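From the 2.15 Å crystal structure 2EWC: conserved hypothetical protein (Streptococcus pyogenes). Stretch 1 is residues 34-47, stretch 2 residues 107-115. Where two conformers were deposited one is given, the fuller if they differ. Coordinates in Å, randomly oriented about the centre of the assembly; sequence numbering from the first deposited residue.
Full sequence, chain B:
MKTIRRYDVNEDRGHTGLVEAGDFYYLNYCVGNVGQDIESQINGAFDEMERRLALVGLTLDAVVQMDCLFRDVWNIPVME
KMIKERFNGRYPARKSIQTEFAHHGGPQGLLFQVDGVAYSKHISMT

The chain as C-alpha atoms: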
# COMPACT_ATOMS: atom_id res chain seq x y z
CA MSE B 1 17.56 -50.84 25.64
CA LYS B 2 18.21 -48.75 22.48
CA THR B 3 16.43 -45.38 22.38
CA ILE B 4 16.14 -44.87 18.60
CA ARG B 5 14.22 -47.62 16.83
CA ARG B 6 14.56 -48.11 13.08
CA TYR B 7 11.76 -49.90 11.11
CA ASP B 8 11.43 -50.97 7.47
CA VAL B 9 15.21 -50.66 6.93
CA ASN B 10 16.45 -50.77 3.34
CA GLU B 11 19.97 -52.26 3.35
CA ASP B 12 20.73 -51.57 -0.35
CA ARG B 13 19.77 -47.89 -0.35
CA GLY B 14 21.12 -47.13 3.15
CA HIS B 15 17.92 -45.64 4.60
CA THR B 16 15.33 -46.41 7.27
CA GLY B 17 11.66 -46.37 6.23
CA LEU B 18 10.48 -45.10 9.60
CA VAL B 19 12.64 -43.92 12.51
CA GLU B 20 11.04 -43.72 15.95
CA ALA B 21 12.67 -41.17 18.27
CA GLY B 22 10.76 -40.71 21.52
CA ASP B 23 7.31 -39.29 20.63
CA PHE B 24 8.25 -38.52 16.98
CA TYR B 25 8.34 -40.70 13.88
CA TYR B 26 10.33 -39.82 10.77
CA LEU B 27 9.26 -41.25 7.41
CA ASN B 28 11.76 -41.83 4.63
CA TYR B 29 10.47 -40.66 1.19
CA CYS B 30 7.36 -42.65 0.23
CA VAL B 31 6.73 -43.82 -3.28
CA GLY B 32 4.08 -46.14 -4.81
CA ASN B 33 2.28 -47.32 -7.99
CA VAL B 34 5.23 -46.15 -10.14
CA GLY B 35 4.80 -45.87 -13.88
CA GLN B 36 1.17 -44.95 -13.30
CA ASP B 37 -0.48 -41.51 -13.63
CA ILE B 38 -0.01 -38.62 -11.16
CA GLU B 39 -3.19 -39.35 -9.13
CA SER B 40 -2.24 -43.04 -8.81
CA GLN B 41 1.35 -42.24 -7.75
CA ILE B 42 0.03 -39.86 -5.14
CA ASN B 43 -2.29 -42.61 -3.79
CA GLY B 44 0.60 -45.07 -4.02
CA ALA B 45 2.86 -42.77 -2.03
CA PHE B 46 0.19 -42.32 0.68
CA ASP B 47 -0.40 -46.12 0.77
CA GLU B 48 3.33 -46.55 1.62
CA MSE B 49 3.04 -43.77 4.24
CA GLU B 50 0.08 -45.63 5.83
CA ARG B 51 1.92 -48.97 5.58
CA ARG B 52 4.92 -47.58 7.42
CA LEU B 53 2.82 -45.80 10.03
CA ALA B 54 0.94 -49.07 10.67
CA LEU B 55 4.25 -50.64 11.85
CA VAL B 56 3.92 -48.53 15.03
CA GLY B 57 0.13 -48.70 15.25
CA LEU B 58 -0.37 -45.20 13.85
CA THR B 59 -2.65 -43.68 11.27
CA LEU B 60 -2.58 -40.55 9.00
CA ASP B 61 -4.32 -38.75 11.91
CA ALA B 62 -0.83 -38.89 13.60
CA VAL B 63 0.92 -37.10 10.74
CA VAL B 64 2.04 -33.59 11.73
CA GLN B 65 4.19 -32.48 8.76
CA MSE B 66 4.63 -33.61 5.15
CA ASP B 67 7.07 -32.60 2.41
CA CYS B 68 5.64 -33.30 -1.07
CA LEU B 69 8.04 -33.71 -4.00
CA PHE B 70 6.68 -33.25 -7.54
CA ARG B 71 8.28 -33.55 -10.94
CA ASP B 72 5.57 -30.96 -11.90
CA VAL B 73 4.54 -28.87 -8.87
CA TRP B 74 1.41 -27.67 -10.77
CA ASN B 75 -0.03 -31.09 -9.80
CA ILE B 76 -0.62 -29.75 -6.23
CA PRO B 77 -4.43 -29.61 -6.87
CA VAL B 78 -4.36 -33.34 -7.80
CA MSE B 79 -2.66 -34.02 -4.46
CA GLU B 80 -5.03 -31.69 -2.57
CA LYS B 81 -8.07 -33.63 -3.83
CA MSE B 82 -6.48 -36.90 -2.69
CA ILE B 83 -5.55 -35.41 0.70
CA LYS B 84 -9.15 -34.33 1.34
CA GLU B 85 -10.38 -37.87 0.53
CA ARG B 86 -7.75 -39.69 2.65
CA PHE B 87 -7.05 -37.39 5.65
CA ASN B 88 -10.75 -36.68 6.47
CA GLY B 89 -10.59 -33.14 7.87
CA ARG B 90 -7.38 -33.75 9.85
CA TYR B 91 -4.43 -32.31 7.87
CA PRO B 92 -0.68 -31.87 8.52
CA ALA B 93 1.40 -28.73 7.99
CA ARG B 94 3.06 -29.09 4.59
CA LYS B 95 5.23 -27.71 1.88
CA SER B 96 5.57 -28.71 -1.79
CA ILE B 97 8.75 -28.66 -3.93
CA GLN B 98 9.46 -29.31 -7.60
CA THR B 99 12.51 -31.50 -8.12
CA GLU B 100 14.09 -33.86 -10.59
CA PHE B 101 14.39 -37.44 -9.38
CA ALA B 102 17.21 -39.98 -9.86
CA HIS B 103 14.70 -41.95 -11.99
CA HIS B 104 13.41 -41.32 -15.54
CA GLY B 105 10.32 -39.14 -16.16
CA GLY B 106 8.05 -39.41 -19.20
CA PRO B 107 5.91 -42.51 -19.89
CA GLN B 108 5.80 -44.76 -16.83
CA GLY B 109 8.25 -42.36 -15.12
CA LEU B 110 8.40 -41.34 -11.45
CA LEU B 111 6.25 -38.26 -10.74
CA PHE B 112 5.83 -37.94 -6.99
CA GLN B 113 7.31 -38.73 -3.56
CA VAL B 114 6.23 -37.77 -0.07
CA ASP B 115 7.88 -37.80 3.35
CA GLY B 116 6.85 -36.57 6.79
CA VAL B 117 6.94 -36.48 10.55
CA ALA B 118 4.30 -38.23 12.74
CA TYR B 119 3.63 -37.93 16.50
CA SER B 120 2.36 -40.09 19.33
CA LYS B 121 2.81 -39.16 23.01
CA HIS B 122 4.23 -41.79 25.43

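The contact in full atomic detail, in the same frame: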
# COMPACT_ATOMS: atom_id res chain seq x y z
N VAL B 34 4.42 -46.95 -9.19
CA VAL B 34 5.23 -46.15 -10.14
C VAL B 34 5.03 -46.60 -11.59
O VAL B 34 4.68 -47.76 -11.87
CB VAL B 34 6.77 -45.94 -9.76
CG1 VAL B 34 7.44 -44.86 -10.67
CG2 VAL B 34 6.97 -45.53 -8.27
N GLY B 35 5.17 -45.65 -12.50
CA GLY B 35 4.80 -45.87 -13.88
C GLY B 35 3.35 -45.53 -14.15
O GLY B 35 2.93 -45.49 -15.30
N GLN B 36 2.57 -45.31 -13.10
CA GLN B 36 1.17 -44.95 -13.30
C GLN B 36 1.01 -43.43 -13.33
O GLN B 36 2.01 -42.70 -13.23
CB GLN B 36 0.29 -45.63 -12.24
CG GLN B 36 0.36 -47.15 -12.30
CD GLN B 36 -0.42 -47.84 -11.18
OE1 GLN B 36 -1.49 -47.38 -10.76
NE2 GLN B 36 0.12 -48.96 -10.69
N ASP B 37 -0.23 -42.95 -13.49
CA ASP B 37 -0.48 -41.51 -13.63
C ASP B 37 -0.35 -40.73 -12.31
O ASP B 37 -0.35 -41.32 -11.24
CB ASP B 37 -1.84 -41.25 -14.33
CG ASP B 37 -3.04 -41.71 -13.50
OD1 ASP B 37 -2.95 -41.88 -12.26
OD2 ASP B 37 -4.13 -41.88 -14.09
N ILE B 38 -0.25 -39.41 -12.38
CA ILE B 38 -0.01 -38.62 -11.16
C ILE B 38 -0.94 -38.98 -9.99
O ILE B 38 -0.46 -39.19 -8.90
CB ILE B 38 0.02 -37.08 -11.40
CG1 ILE B 38 0.36 -36.34 -10.10
CG2 ILE B 38 -1.32 -36.57 -12.07
CD1 ILE B 38 1.80 -36.60 -9.56
N GLU B 39 -2.26 -39.07 -10.22
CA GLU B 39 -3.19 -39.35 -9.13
C GLU B 39 -2.86 -40.69 -8.47
O GLU B 39 -2.86 -40.80 -7.24
CB GLU B 39 -4.65 -39.31 -9.61
CG GLU B 39 -5.69 -39.25 -8.49
CD GLU B 39 -7.13 -39.29 -9.04
OE1 GLU B 39 -7.85 -40.27 -8.75
OE2 GLU B 39 -7.53 -38.35 -9.79
N SER B 40 -2.57 -41.70 -9.29
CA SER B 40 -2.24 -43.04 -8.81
C SER B 40 -0.92 -43.09 -8.04
O SER B 40 -0.79 -43.86 -7.09
CB SER B 40 -2.20 -44.04 -9.96
OG SER B 40 -3.40 -44.00 -10.72
N GLN B 41 0.05 -42.26 -8.44
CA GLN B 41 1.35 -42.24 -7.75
C GLN B 41 1.23 -41.53 -6.43
O GLN B 41 1.92 -41.88 -5.49
CB GLN B 41 2.46 -41.61 -8.60
CG GLN B 41 2.82 -42.45 -9.79
CD GLN B 41 4.12 -42.05 -10.42
OE1 GLN B 41 4.96 -41.42 -9.79
NE2 GLN B 41 4.30 -42.44 -11.67
N ILE B 42 0.34 -40.54 -6.38
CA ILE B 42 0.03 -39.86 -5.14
C ILE B 42 -0.65 -40.82 -4.15
O ILE B 42 -0.21 -40.92 -3.00
CB ILE B 42 -0.81 -38.58 -5.37
CG1 ILE B 42 0.01 -37.54 -6.16
CG2 ILE B 42 -1.28 -38.00 -4.00
CD1 ILE B 42 -0.81 -36.41 -6.75
N ASN B 43 -1.69 -41.53 -4.60
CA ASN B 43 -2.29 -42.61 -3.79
C ASN B 43 -1.31 -43.71 -3.38
O ASN B 43 -1.35 -44.18 -2.26
CB ASN B 43 -3.51 -43.24 -4.48
CG ASN B 43 -4.74 -42.35 -4.40
OD1 ASN B 43 -5.45 -42.15 -5.40
ND2 ASN B 43 -4.99 -41.78 -3.23
N GLY B 44 -0.44 -44.11 -4.31
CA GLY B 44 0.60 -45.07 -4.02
C GLY B 44 1.56 -44.56 -2.95
O GLY B 44 1.95 -45.30 -2.07
N ALA B 45 1.94 -43.29 -3.03
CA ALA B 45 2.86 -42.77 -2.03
C ALA B 45 2.19 -42.79 -0.65
O ALA B 45 2.81 -43.18 0.33
CB ALA B 45 3.29 -41.39 -2.39
N PHE B 46 0.91 -42.39 -0.59
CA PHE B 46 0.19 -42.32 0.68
C PHE B 46 -0.11 -43.72 1.24
O PHE B 46 -0.21 -43.89 2.46
CB PHE B 46 -1.11 -41.52 0.55
CG PHE B 46 -0.91 -40.02 0.41
CD1 PHE B 46 0.11 -39.36 1.08
CD2 PHE B 46 -1.82 -39.26 -0.33
CE1 PHE B 46 0.26 -37.97 0.97
CE2 PHE B 46 -1.68 -37.87 -0.43
CZ PHE B 46 -0.64 -37.23 0.22
N ASP B 47 -0.28 -44.72 0.35
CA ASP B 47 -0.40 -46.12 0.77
C ASP B 47 0.88 -46.58 1.47
O ASP B 47 0.80 -47.28 2.50
CB ASP B 47 -0.66 -47.06 -0.41
CG ASP B 47 -2.06 -46.91 -1.03
OD1 ASP B 47 -2.98 -46.31 -0.41
OD2 ASP B 47 -2.24 -47.43 -2.17
N PRO B 107 6.88 -41.42 -20.03
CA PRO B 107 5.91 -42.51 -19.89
C PRO B 107 6.38 -43.52 -18.85
O PRO B 107 7.57 -43.89 -18.81
CB PRO B 107 5.91 -43.16 -21.28
CG PRO B 107 6.48 -42.14 -22.19
CD PRO B 107 7.48 -41.39 -21.37
N GLN B 108 5.46 -43.92 -17.98
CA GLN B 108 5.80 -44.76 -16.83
C GLN B 108 6.96 -44.21 -15.96
O GLN B 108 7.66 -44.99 -15.33
CB GLN B 108 6.10 -46.20 -17.27
CG GLN B 108 4.91 -46.88 -17.98
CD GLN B 108 4.91 -46.63 -19.49
OE1 GLN B 108 5.97 -46.61 -20.13
NE2 GLN B 108 3.72 -46.42 -20.06
N GLY B 109 7.18 -42.90 -15.94
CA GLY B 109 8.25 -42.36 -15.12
C GLY B 109 7.79 -42.05 -13.70
O GLY B 109 6.59 -42.13 -13.42
N LEU B 110 8.73 -41.69 -12.83
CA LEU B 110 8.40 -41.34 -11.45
C LEU B 110 7.97 -39.89 -11.39
O LEU B 110 8.70 -39.02 -11.89
CB LEU B 110 9.61 -41.56 -10.54
CG LEU B 110 9.53 -41.04 -9.09
CD1 LEU B 110 8.44 -41.80 -8.25
CD2 LEU B 110 10.91 -41.18 -8.44
N LEU B 111 6.82 -39.61 -10.77
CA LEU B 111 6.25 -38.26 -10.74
C LEU B 111 6.14 -37.62 -9.37
O LEU B 111 5.95 -36.40 -9.27
CB LEU B 111 4.85 -38.25 -11.41
CG LEU B 111 4.76 -38.89 -12.81
CD1 LEU B 111 3.29 -39.14 -13.26
CD2 LEU B 111 5.56 -38.08 -13.90
N PHE B 112 6.23 -38.42 -8.31
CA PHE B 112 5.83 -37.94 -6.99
C PHE B 112 6.44 -38.77 -5.86
O PHE B 112 6.54 -40.00 -5.96
CB PHE B 112 4.30 -37.96 -6.90
CG PHE B 112 3.76 -37.48 -5.59
CD1 PHE B 112 3.63 -36.11 -5.33
CD2 PHE B 112 3.41 -38.39 -4.60
CE1 PHE B 112 3.14 -35.66 -4.10
CE2 PHE B 112 2.92 -37.95 -3.36
CZ PHE B 112 2.77 -36.57 -3.12
N GLN B 113 6.86 -38.09 -4.80
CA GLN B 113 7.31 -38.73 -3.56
C GLN B 113 6.77 -37.90 -2.43
O GLN B 113 6.47 -36.72 -2.62
CB GLN B 113 8.83 -38.77 -3.45
CG GLN B 113 9.55 -39.61 -4.49
CD GLN B 113 11.05 -39.68 -4.22
OE1 GLN B 113 11.59 -38.87 -3.47
NE2 GLN B 113 11.74 -40.64 -4.86
N VAL B 114 6.61 -38.52 -1.25
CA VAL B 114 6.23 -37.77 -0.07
C VAL B 114 7.03 -38.27 1.14
O VAL B 114 7.42 -39.42 1.19
CB VAL B 114 4.70 -37.78 0.15
CG1 VAL B 114 4.15 -39.20 0.51
CG2 VAL B 114 4.30 -36.74 1.16
N ASP B 115 7.34 -37.38 2.07
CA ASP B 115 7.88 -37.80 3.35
C ASP B 115 7.13 -37.07 4.45
O ASP B 115 6.20 -36.31 4.18
CB ASP B 115 9.40 -37.61 3.40
CG ASP B 115 9.83 -36.18 3.75
OD1 ASP B 115 11.00 -36.00 4.16
OD2 ASP B 115 9.01 -35.24 3.63
O HOH W 1 4.05 -42.08 -15.16
O HOH W 2 4.75 -42.16 -5.69

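The segment 107-115 runs beside the loop and helix of residues 34-47 in roughly the same direction: the axes of helix 38-47 and strand 112-115 make an angle of 26° and approach to 7.9 Å. Together the two segments bury 603 Å². P107 leads in without touching the helix segment, its CB directed away.

Contact begins at Q108, where the two backbones come together. G35 CA lies 3.3 Å from Q108 CA, and each residue offers its CA hydrogen to the other's carbonyl, with G35 CA to Q108 O and Q108 CA to G35 O both at 3.3 Å. So close an approach leaves little space on the G35 side. A CB at G35 would stand only 3.4 Å from Q108 CB, and the backbone angles of G35 (88/-11) would in any case press it against the carbonyl O of V34. The side chain of Q108 leaves sideways and its end leads away from the contact.

G109 contributes its carbonyl. Q41, buried and directed toward the facing segment, donates from NE2 to G109 O at 2.9 Å, nearly in line (164°). The same NE2 donates to Q36 O at 2.8 Å, so one amide group ties the loop before its own helix to the facing chain. Water 1 reinforces this link, donating to Q36 O at 2.9 Å and to G109 O at 3.1 Å.

At L110 the interaction turns apolar: V34 CG1 packs 4.0 Å from L110 CB. The next backbone amide restores polarity, for L111 N donates to Q41 OE1 at 2.8 Å with an angle of 160°. The carboxamide of Q41 thus reads both a carbonyl and an amide of the facing backbone, accepting through OE1 and donating through NE2. The side chain of L111 points toward the start of the helix, its CD1 3.7 Å from I38 N, while I38 CD1 reaches within 3.9 Å of L111 CB. This first turn is held by D37, the N-cap, whose OD1 accepts from S40 N at 3.0 Å and from S40 OG at 2.7 Å.

F112 opens the strand and has the largest area covered of any residue in the contact, 94 Å². F112 has chi1 at -179° (t), and its ring packs against I42 and A45. I42 CG1 sits over one face, 3.8 Å from the ring centroid and 10° off the normal, a CH-pi contact; A45 CB meets the ring edge, 3.6 Å from F112 CE2. I38 CD1 adds a contact at 3.9 Å to F112 CB. Water 2 lies between the backbones, 2.9 Å from Q41 O and 2.8 Å from F112 O.

Strand alternation then governs the pattern. Q113 directs its CB away, whereas V114 points back toward the helix, placing CG1 3.7 Å from A45 CB and 4.1 Å from F46 CD1. A45 CB therefore touches both F112 and V114. D115 lies beyond reach, and its carboxylate is hydrogen-bonded elsewhere in the structure.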